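Local coordinates for protein putative alpha-galactosidase (Bacteroides fragilis, PDB 4NZJ) that probably hydrolyses terminal, non-reducing alpha-D-galactose residues from alpha-D-galactosides such as galactose oligosaccharides, galactomannans and galactolipids, at residues T74-N79 with V83-L88; Y184-A187 with T191-G194; K457-K462 with Y471-T476. All coordinates share one frame; numbering follows the deposited sequence.

Interaction 1. Residues T74-N79 with V83-L88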
loop_
_atom_site.group_PDB
_atom_site.type_symbol
_atom_site.label_atom_id
_atom_site.label_comp_id
_atom_site.label_asym_id
_atom_site.label_seq_id
_atom_site.Cartn_x
_atom_site.Cartn_y
_atom_site.Cartn_z
ATOM N N THR A 74 1.245 11.987 -21.088
ATOM C CA THR A 74 2.492 12.635 -20.695
ATOM C C THR A 74 2.182 13.746 -19.696
ATOM O O THR A 74 1.512 14.718 -20.033
ATOM C CB THR A 74 3.246 13.187 -21.913
ATOM O OG1 THR A 74 3.495 12.115 -22.828
ATOM C CG2 THR A 74 4.576 13.810 -21.496
ATOM N N LEU A 75 2.656 13.576 -18.464
ATOM C CA LEU A 75 2.419 14.539 -17.395
ATOM C C LEU A 75 3.596 15.479 -17.262
ATOM O O LEU A 75 4.742 15.078 -17.451
ATOM C CB LEU A 75 2.218 13.828 -16.062
ATOM C CG LEU A 75 1.140 12.749 -16.008
ATOM C CD1 LEU A 75 1.159 12.058 -14.657
ATOM C CD2 LEU A 75 -0.222 13.352 -16.305
ATOM N N LYS A 76 3.303 16.722 -16.901
ATOM C CA LYS A 76 4.322 17.734 -16.684
ATOM C C LYS A 76 4.016 18.495 -15.398
ATOM O O LYS A 76 2.880 18.901 -15.166
ATOM C CB LYS A 76 4.364 18.693 -17.873
ATOM C CG LYS A 76 5.494 19.702 -17.834
ATOM C CD LYS A 76 5.477 20.556 -19.091
ATOM C CE LYS A 76 6.625 21.549 -19.108
ATOM N NZ LYS A 76 6.440 22.594 -20.154
ATOM N N ALA A 77 5.031 18.655 -14.556
ATOM C CA ALA A 77 4.934 19.469 -13.354
ATOM C C ALA A 77 5.993 20.545 -13.461
ATOM O O ALA A 77 7.121 20.250 -13.855
ATOM C CB ALA A 77 5.166 18.617 -12.119
ATOM N N GLU A 78 5.623 21.782 -13.122
ATOM C CA GLU A 78 6.509 22.941 -13.237
ATOM C C GLU A 78 6.487 23.777 -11.962
ATOM O O GLU A 78 5.415 24.059 -11.429
ATOM C CB GLU A 78 6.058 23.851 -14.385
ATOM C CG GLU A 78 5.892 23.182 -15.738
ATOM C CD GLU A 78 5.288 24.120 -16.771
ATOM O OE1 GLU A 78 4.102 24.493 -16.626
ATOM O OE2 GLU A 78 6.000 24.489 -17.728
ATOM N N ASN A 79 7.661 24.186 -11.492
ATOM C CA ASN A 79 7.768 25.189 -10.435
ATOM C C ASN A 79 8.861 26.202 -10.807
ATOM O O ASN A 79 9.400 26.159 -11.920
ATOM C CB ASN A 79 7.994 24.544 -9.054
ATOM C CG ASN A 79 9.346 23.862 -8.919
ATOM O OD1 ASN A 79 10.264 24.097 -9.699
ATOM N ND2 ASN A 79 9.472 23.010 -7.901
ATOM N N VAL A 83 11.255 21.686 -14.326
ATOM C CA VAL A 83 10.145 20.852 -14.784
ATOM C C VAL A 83 10.449 19.360 -14.652
ATOM O O VAL A 83 11.609 18.941 -14.693
ATOM C CB VAL A 83 9.770 21.149 -16.258
ATOM C CG1 VAL A 83 9.527 22.638 -16.461
ATOM C CG2 VAL A 83 10.844 20.645 -17.215
ATOM N N SER A 84 9.390 18.573 -14.486
ATOM C CA SER A 84 9.467 17.119 -14.505
ATOM C C SER A 84 8.439 16.647 -15.520
ATOM O O SER A 84 7.289 17.091 -15.485
ATOM C CB SER A 84 9.144 16.543 -13.122
ATOM O OG SER A 84 9.110 15.117 -13.119
ATOM N N VAL A 85 8.858 15.770 -16.428
ATOM C CA VAL A 85 7.963 15.171 -17.413
ATOM C C VAL A 85 8.006 13.663 -17.231
ATOM O O VAL A 85 9.084 13.074 -17.194
ATOM C CB VAL A 85 8.366 15.541 -18.854
ATOM C CG1 VAL A 85 7.466 14.838 -19.864
ATOM C CG2 VAL A 85 8.308 17.050 -19.045
ATOM N N LYS A 86 6.836 13.045 -17.110
ATOM C CA LYS A 86 6.743 11.618 -16.841
ATOM C C LYS A 86 5.530 11.035 -17.550
ATOM O O LYS A 86 4.482 11.678 -17.620
ATOM C CB LYS A 86 6.601 11.383 -15.332
ATOM C CG LYS A 86 7.601 10.410 -14.741
ATOM C CD LYS A 86 8.993 11.018 -14.709
ATOM C CE LYS A 86 9.949 10.190 -13.870
ATOM N NZ LYS A 86 11.340 10.715 -13.949
ATOM N N GLN A 87 5.669 9.809 -18.045
ATOM C CA GLN A 87 4.548 9.086 -18.633
ATOM C C GLN A 87 3.673 8.501 -17.527
ATOM O O GLN A 87 4.170 8.090 -16.474
ATOM C CB GLN A 87 5.035 7.947 -19.540
ATOM C CG GLN A 87 6.016 8.344 -20.635
ATOM C CD GLN A 87 5.370 9.115 -21.767
ATOM O OE1 GLN A 87 5.007 10.281 -21.611
ATOM N NE2 GLN A 87 5.244 8.473 -22.926
ATOM N N LEU A 88 2.369 8.470 -17.774
ATOM C CA LEU A 88 1.424 7.739 -16.933
ATOM C C LEU A 88 0.573 6.869 -17.845
ATOM O O LEU A 88 0.015 7.357 -18.826
ATOM C CB LEU A 88 0.530 8.697 -16.148
ATOM C CG LEU A 88 -0.634 8.074 -15.365
ATOM C CD1 LEU A 88 -0.133 7.237 -14.196
ATOM C CD2 LEU A 88 -1.594 9.148 -14.880
#
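Leu75 and Lys86, and two residues further along Ala77 and Ser84, form the hydrogen-bonded pairs of an antiparallel ladder between strands 74-79 and 83-88. Each pair exchanges two backbone bonds: Leu75 N to Lys86 O (2.8 Å) is answered by Lys86 N to Leu75 O, and Ala77 N to Ser84 O by Ser84 N to Ala77 O, which measures 2.9 Å. In the non-hydrogen-bonded pairs Lys76-Val85 and Glu78-Val83 the strands draw closer, and alpha C-H groups supplement the ladder; Val85 CA, for instance, lies 3.2 Å from Leu75 O.

One side-chain hydrogen bond joins the strands. Thr74 OG1 donates to Gln87 OE1 over 2.7 Å, approaching in the amide plane on a lone pair. Gln87 reaches it because its chain bends at chi2 (-73°), folding the amide back toward the neighbouring strand. A salt bridge runs along strand 74-79 itself: in the modelled conformer of Glu78, the extended Lys76 brings NZ to 3.1 Å from Glu78 OE2, meeting it from above the carboxylate plane.

Apolar contacts occur on both faces. Thr74 CG2, anti to the backbone N, presses on Val85 CG1 at 3.5 Å, a tight methyl contact, while Val83 CG1 lies 3.7 Å from Glu78 CG in that same conformer and also touches Lys76 CE. On the face bearing Leu75 and Ala77, Leu75 CD1 packs diagonally on Leu88 CB at 3.7 Å. Leu75, Ala77 and Leu88 on this face pack against Ile33, Thr35 and Phe31 of strand 28-36, and Leu75 and Ala77 also against Ile15, whose backbone N bonds Ser84 OG.

Strand 42-46 pairs with the other edge of 74-79, so the two segments form a beta hairpin inside one sheet of the N-terminal Ig-like domain, a beta sandwich.

Interaction 2. Residues Y184-A187 with T191-G194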
loop_
_atom_site.group_PDB
_atom_site.type_symbol
_atom_site.label_atom_id
_atom_site.label_comp_id
_atom_site.label_asym_id
_atom_site.label_seq_id
_atom_site.Cartn_x
_atom_site.Cartn_y
_atom_site.Cartn_z
ATOM N N TYR A 184 -14.934 -0.589 6.318
ATOM C CA TYR A 184 -14.725 -1.890 6.917
ATOM C C TYR A 184 -16.051 -2.593 7.145
ATOM O O TYR A 184 -17.012 -1.992 7.627
ATOM C CB TYR A 184 -14.003 -1.705 8.256
ATOM C CG TYR A 184 -13.922 -2.945 9.116
ATOM C CD1 TYR A 184 -14.975 -3.309 9.937
ATOM C CD2 TYR A 184 -12.790 -3.757 9.105
ATOM C CE1 TYR A 184 -14.913 -4.445 10.723
ATOM C CE2 TYR A 184 -12.717 -4.900 9.887
ATOM C CZ TYR A 184 -13.783 -5.238 10.698
ATOM O OH TYR A 184 -13.739 -6.368 11.487
ATOM N N SER A 185 -16.101 -3.881 6.826
ATOM C CA SER A 185 -17.185 -4.725 7.298
ATOM C C SER A 185 -16.659 -6.139 7.511
ATOM O O SER A 185 -15.443 -6.365 7.526
ATOM C CB SER A 185 -18.369 -4.707 6.340
ATOM O OG SER A 185 -19.492 -5.350 6.930
ATOM N N ASP A 186 -17.571 -7.082 7.711
ATOM C CA ASP A 186 -17.210 -8.436 8.107
ATOM C C ASP A 186 -18.214 -9.396 7.482
ATOM O O ASP A 186 -19.412 -9.076 7.390
ATOM C CB ASP A 186 -17.256 -8.517 9.635
ATOM C CG ASP A 186 -16.671 -9.793 10.189
ATOM O OD1 ASP A 186 -17.321 -10.851 10.060
ATOM O OD2 ASP A 186 -15.576 -9.725 10.794
ATOM N N ALA A 187 -17.729 -10.572 7.087
ATOM C CA ALA A 187 -18.552 -11.606 6.446
ATOM C C ALA A 187 -19.332 -12.442 7.460
ATOM O O ALA A 187 -19.318 -13.680 7.421
ATOM C CB ALA A 187 -17.680 -12.500 5.583
ATOM N N THR A 191 -19.169 -7.849 13.430
ATOM C CA THR A 191 -17.749 -7.648 13.149
ATOM C C THR A 191 -16.899 -8.171 14.304
ATOM O O THR A 191 -17.429 -8.592 15.330
ATOM C CB THR A 191 -17.406 -6.154 12.966
ATOM O OG1 THR A 191 -17.586 -5.463 14.211
ATOM C CG2 THR A 191 -18.267 -5.509 11.882
ATOM N N CYS A 192 -15.578 -8.109 14.132
ATOM C CA CYS A 192 -14.657 -8.491 15.204
ATOM C C CYS A 192 -14.967 -7.731 16.494
ATOM O O CYS A 192 -14.996 -8.330 17.574
ATOM C CB CYS A 192 -13.202 -8.259 14.796
ATOM S SG CYS A 192 -12.666 -9.217 13.360
ATOM N N GLY A 193 -15.225 -6.431 16.377
ATOM C CA GLY A 193 -15.549 -5.589 17.529
ATOM C C GLY A 193 -16.952 -5.747 18.088
ATOM O O GLY A 193 -17.253 -5.248 19.177
ATOM N N GLY A 194 -17.822 -6.419 17.340
ATOM C CA GLY A 194 -19.173 -6.711 17.799
ATOM C C GLY A 194 -20.231 -5.729 17.313
ATOM O O GLY A 194 -21.300 -5.631 17.915
#
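Tyr184 and Asp186, alternate residues on one side of strand 180-186, receive Thr191 and Cys192 by van der Waals contact. The Thr191 methyl, CG2, touches the edge of the Tyr184 ring near its plane, 3.7 Å from CE1. CG2 also lies 3.9 Å from Asp186 CB, so this methyl rests between the two strand side chains, while Thr191 CA sits 3.7 Å from the same CB.

Strand 180-186 belongs to the parallel barrel of the TIM (beta/alpha)8 catalytic domain, and the contact lies where its C-terminal end passes into the loop before helix 202-212. In such barrels this is the active-site end, and a glycerol lies close to the Tyr184 side chain.

Among polar and sulfur groups, Tyr184 OH approaches Cys192 SG at 3.6 Å in the modelled conformer but hydrogen-bonds to Asp220, and Cys192 is tied by a disulfide to Cys222, next to the adjacent strand 216-220. Asp186 OD2 is 3.7 Å from Cys192 N and forms a weak bond to Cys222 N.

Residues 191-194 make a type I turn, closed by Gly194 N to Thr191 O at 3.0 Å. With chi1 at 67°, Thr191 OG1 points away from the ring edge; Asp143 binds this hydroxyl and also Gly193 N.

Interaction 3. Residues K457-K462 with Y471-T476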
loop_
_atom_site.group_PDB
_atom_site.type_symbol
_atom_site.label_atom_id
_atom_site.label_comp_id
_atom_site.label_asym_id
_atom_site.label_seq_id
_atom_site.Cartn_x
_atom_site.Cartn_y
_atom_site.Cartn_z
ATOM N N LYS A 457 33.725 -7.648 -9.976
ATOM C CA LYS A 457 32.579 -8.556 -9.965
ATOM C C LYS A 457 32.191 -8.878 -8.522
ATOM O O LYS A 457 31.683 -9.959 -8.229
ATOM C CB LYS A 457 32.913 -9.843 -10.726
ATOM C CG LYS A 457 33.235 -9.641 -12.199
ATOM C CD LYS A 457 32.065 -9.022 -12.952
ATOM C CE LYS A 457 32.204 -9.214 -14.456
ATOM N NZ LYS A 457 33.475 -8.645 -14.984
ATOM N N GLU A 458 32.417 -7.922 -7.626
ATOM C CA GLU A 458 32.201 -8.131 -6.201
ATOM C C GLU A 458 31.709 -6.843 -5.552
ATOM O O GLU A 458 32.126 -5.753 -5.938
ATOM C CB GLU A 458 33.511 -8.582 -5.556
ATOM C CG GLU A 458 33.469 -8.765 -4.050
ATOM C CD GLU A 458 34.779 -9.299 -3.506
ATOM O OE1 GLU A 458 35.109 -10.469 -3.800
ATOM O OE2 GLU A 458 35.478 -8.549 -2.787
ATOM N N LEU A 459 30.821 -6.971 -4.574
ATOM C CA LEU A 459 30.371 -5.831 -3.792
ATOM C C LEU A 459 30.321 -6.212 -2.318
ATOM O O LEU A 459 29.594 -7.127 -1.928
ATOM C CB LEU A 459 28.994 -5.357 -4.266
ATOM C CG LEU A 459 28.400 -4.139 -3.554
ATOM C CD1 LEU A 459 29.273 -2.911 -3.748
ATOM C CD2 LEU A 459 26.991 -3.881 -4.059
ATOM N N ILE A 460 31.115 -5.512 -1.512
ATOM C CA ILE A 460 31.138 -5.728 -0.072
ATOM C C ILE A 460 30.027 -4.900 0.563
ATOM O O ILE A 460 29.993 -3.676 0.423
ATOM C CB ILE A 460 32.505 -5.348 0.537
ATOM C CG1 ILE A 460 33.618 -6.197 -0.083
ATOM C CG2 ILE A 460 32.490 -5.528 2.050
ATOM C CD1 ILE A 460 35.014 -5.813 0.368
ATOM N N VAL A 461 29.110 -5.574 1.252
ATOM C CA VAL A 461 27.978 -4.926 1.893
ATOM C C VAL A 461 28.129 -5.039 3.406
ATOM O O VAL A 461 28.093 -6.142 3.953
ATOM C CB VAL A 461 26.652 -5.572 1.449
ATOM C CG1 VAL A 461 25.468 -4.926 2.149
ATOM C CG2 VAL A 461 26.510 -5.487 -0.066
ATOM N N LYS A 462 28.329 -3.897 4.063
ATOM C CA LYS A 462 28.504 -3.836 5.512
ATOM C C LYS A 462 27.181 -3.457 6.158
ATOM O O LYS A 462 26.622 -2.403 5.853
ATOM C CB LYS A 462 29.570 -2.802 5.880
ATOM C CG LYS A 462 30.972 -3.153 5.415
ATOM C CD LYS A 462 31.489 -4.383 6.138
ATOM C CE LYS A 462 32.989 -4.544 5.977
ATOM N NZ LYS A 462 33.499 -5.726 6.727
ATOM N N TYR A 471 20.147 -2.460 -3.349
ATOM C CA TYR A 471 20.906 -2.139 -4.541
ATOM C C TYR A 471 20.083 -2.492 -5.768
ATOM O O TYR A 471 19.230 -3.371 -5.705
ATOM C CB TYR A 471 22.206 -2.943 -4.555
ATOM C CG TYR A 471 23.060 -2.720 -3.334
ATOM C CD1 TYR A 471 22.837 -3.442 -2.167
ATOM C CD2 TYR A 471 24.072 -1.765 -3.331
ATOM C CE1 TYR A 471 23.605 -3.229 -1.037
ATOM C CE2 TYR A 471 24.847 -1.546 -2.202
ATOM C CZ TYR A 471 24.605 -2.284 -1.059
ATOM O OH TYR A 471 25.363 -2.083 0.071
ATOM N N ILE A 472 20.317 -1.797 -6.874
ATOM C CA ILE A 472 19.697 -2.173 -8.144
ATOM C C ILE A 472 20.797 -2.531 -9.134
ATOM O O ILE A 472 21.634 -1.695 -9.479
ATOM C CB ILE A 472 18.779 -1.068 -8.717
ATOM C CG1 ILE A 472 17.713 -0.675 -7.698
ATOM C CG2 ILE A 472 18.126 -1.550 -10.010
ATOM C CD1 ILE A 472 16.813 0.459 -8.148
ATOM N N PHE A 473 20.789 -3.785 -9.583
ATOM C CA PHE A 473 21.824 -4.309 -10.463
ATOM C C PHE A 473 21.368 -4.304 -11.916
ATOM O O PHE A 473 20.240 -4.694 -12.215
ATOM C CB PHE A 473 22.189 -5.746 -10.065
ATOM C CG PHE A 473 23.087 -5.844 -8.860
ATOM C CD1 PHE A 473 22.571 -5.726 -7.582
ATOM C CD2 PHE A 473 24.449 -6.082 -9.006
ATOM C CE1 PHE A 473 23.393 -5.831 -6.469
ATOM C CE2 PHE A 473 25.275 -6.191 -7.897
ATOM C CZ PHE A 473 24.745 -6.064 -6.629
ATOM N N GLY A 474 22.249 -3.853 -12.805
ATOM C CA GLY A 474 22.049 -3.973 -14.249
ATOM C C GLY A 474 21.853 -2.653 -14.969
ATOM O O GLY A 474 21.655 -1.614 -14.343
ATOM N N LYS A 475 21.928 -2.703 -16.296
ATOM C CA LYS A 475 21.613 -1.557 -17.146
ATOM C C LYS A 475 20.164 -1.665 -17.609
ATOM O O LYS A 475 19.632 -2.769 -17.754
ATOM C CB LYS A 475 22.544 -1.514 -18.358
ATOM C CG LYS A 475 24.000 -1.241 -18.019
ATOM N N THR A 476 19.529 -0.521 -17.837
ATOM C CA THR A 476 18.137 -0.483 -18.286
ATOM C C THR A 476 18.017 -0.880 -19.759
ATOM O O THR A 476 18.971 -0.734 -20.528
ATOM C CB THR A 476 17.532 0.921 -18.108
ATOM O OG1 THR A 476 18.319 1.875 -18.830
ATOM C CG2 THR A 476 17.498 1.308 -16.636
HETATM O O HOH W 1 28.011 -1.335 -0.208
#
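Tyr471 reaches across from strand 468-473 to Leu459 and Val461 on strand 458-463. From CB, its CG stands anti to the carbonyl carbon (chi1 -57°), which sets the ring among the side chains of the facing strand. Leu459 CD2 is 3.7 Å from Tyr471 CE2 and lies over the ring face, offset toward its rim, in a CH-pi contact 3.9 Å from the ring centroid and 24° off the normal. The same methyl touches Phe473 CZ at 4.1 Å, so Leu459 is shared by both aromatic rings.

The two strands belong to different sheets of the C-terminal beta sandwich, and the axes of 458-462 and 471-473 come no closer than 11.9 Å, so side chains bridge the layers. Strand 458-463 pairs with 425-430, whereas 468-473 runs between 413-419 and 441-444; Leu429 and Cys417 also touch Val461.

Further out, Tyr471 CE1 meets Val461 CG2 at 3.8 Å. At the tip, Tyr471 OH faces both methyls of Val461, nearest CG1 at 3.5 Å. Tyr471 OH is also hydrogen-bonded to a water O at 2.8 Å, and that water O donates to Ile460 O over 3.1 Å, giving the phenol a polar link to the opposite backbone.

Overall arrangement
From the N terminus, interaction 1 comes first, closing the short turn of a hairpin in the Ig-like domain. Interaction 2 follows in the catalytic barrel, where the chain leaves strand 180-186 and folds straight back on its end. Interaction 3 closes the longest of the three loops, with eight residues between its segments, and joins the two layers of the C-terminal sandwich. The contacts are in series, none nested or crossed, and each belongs to its own domain. Interaction 2 lies on the opposite side of the chain's centre from the other two; interactions 1 and 3 are closer together, about 12 Å between nearest atoms, without touching.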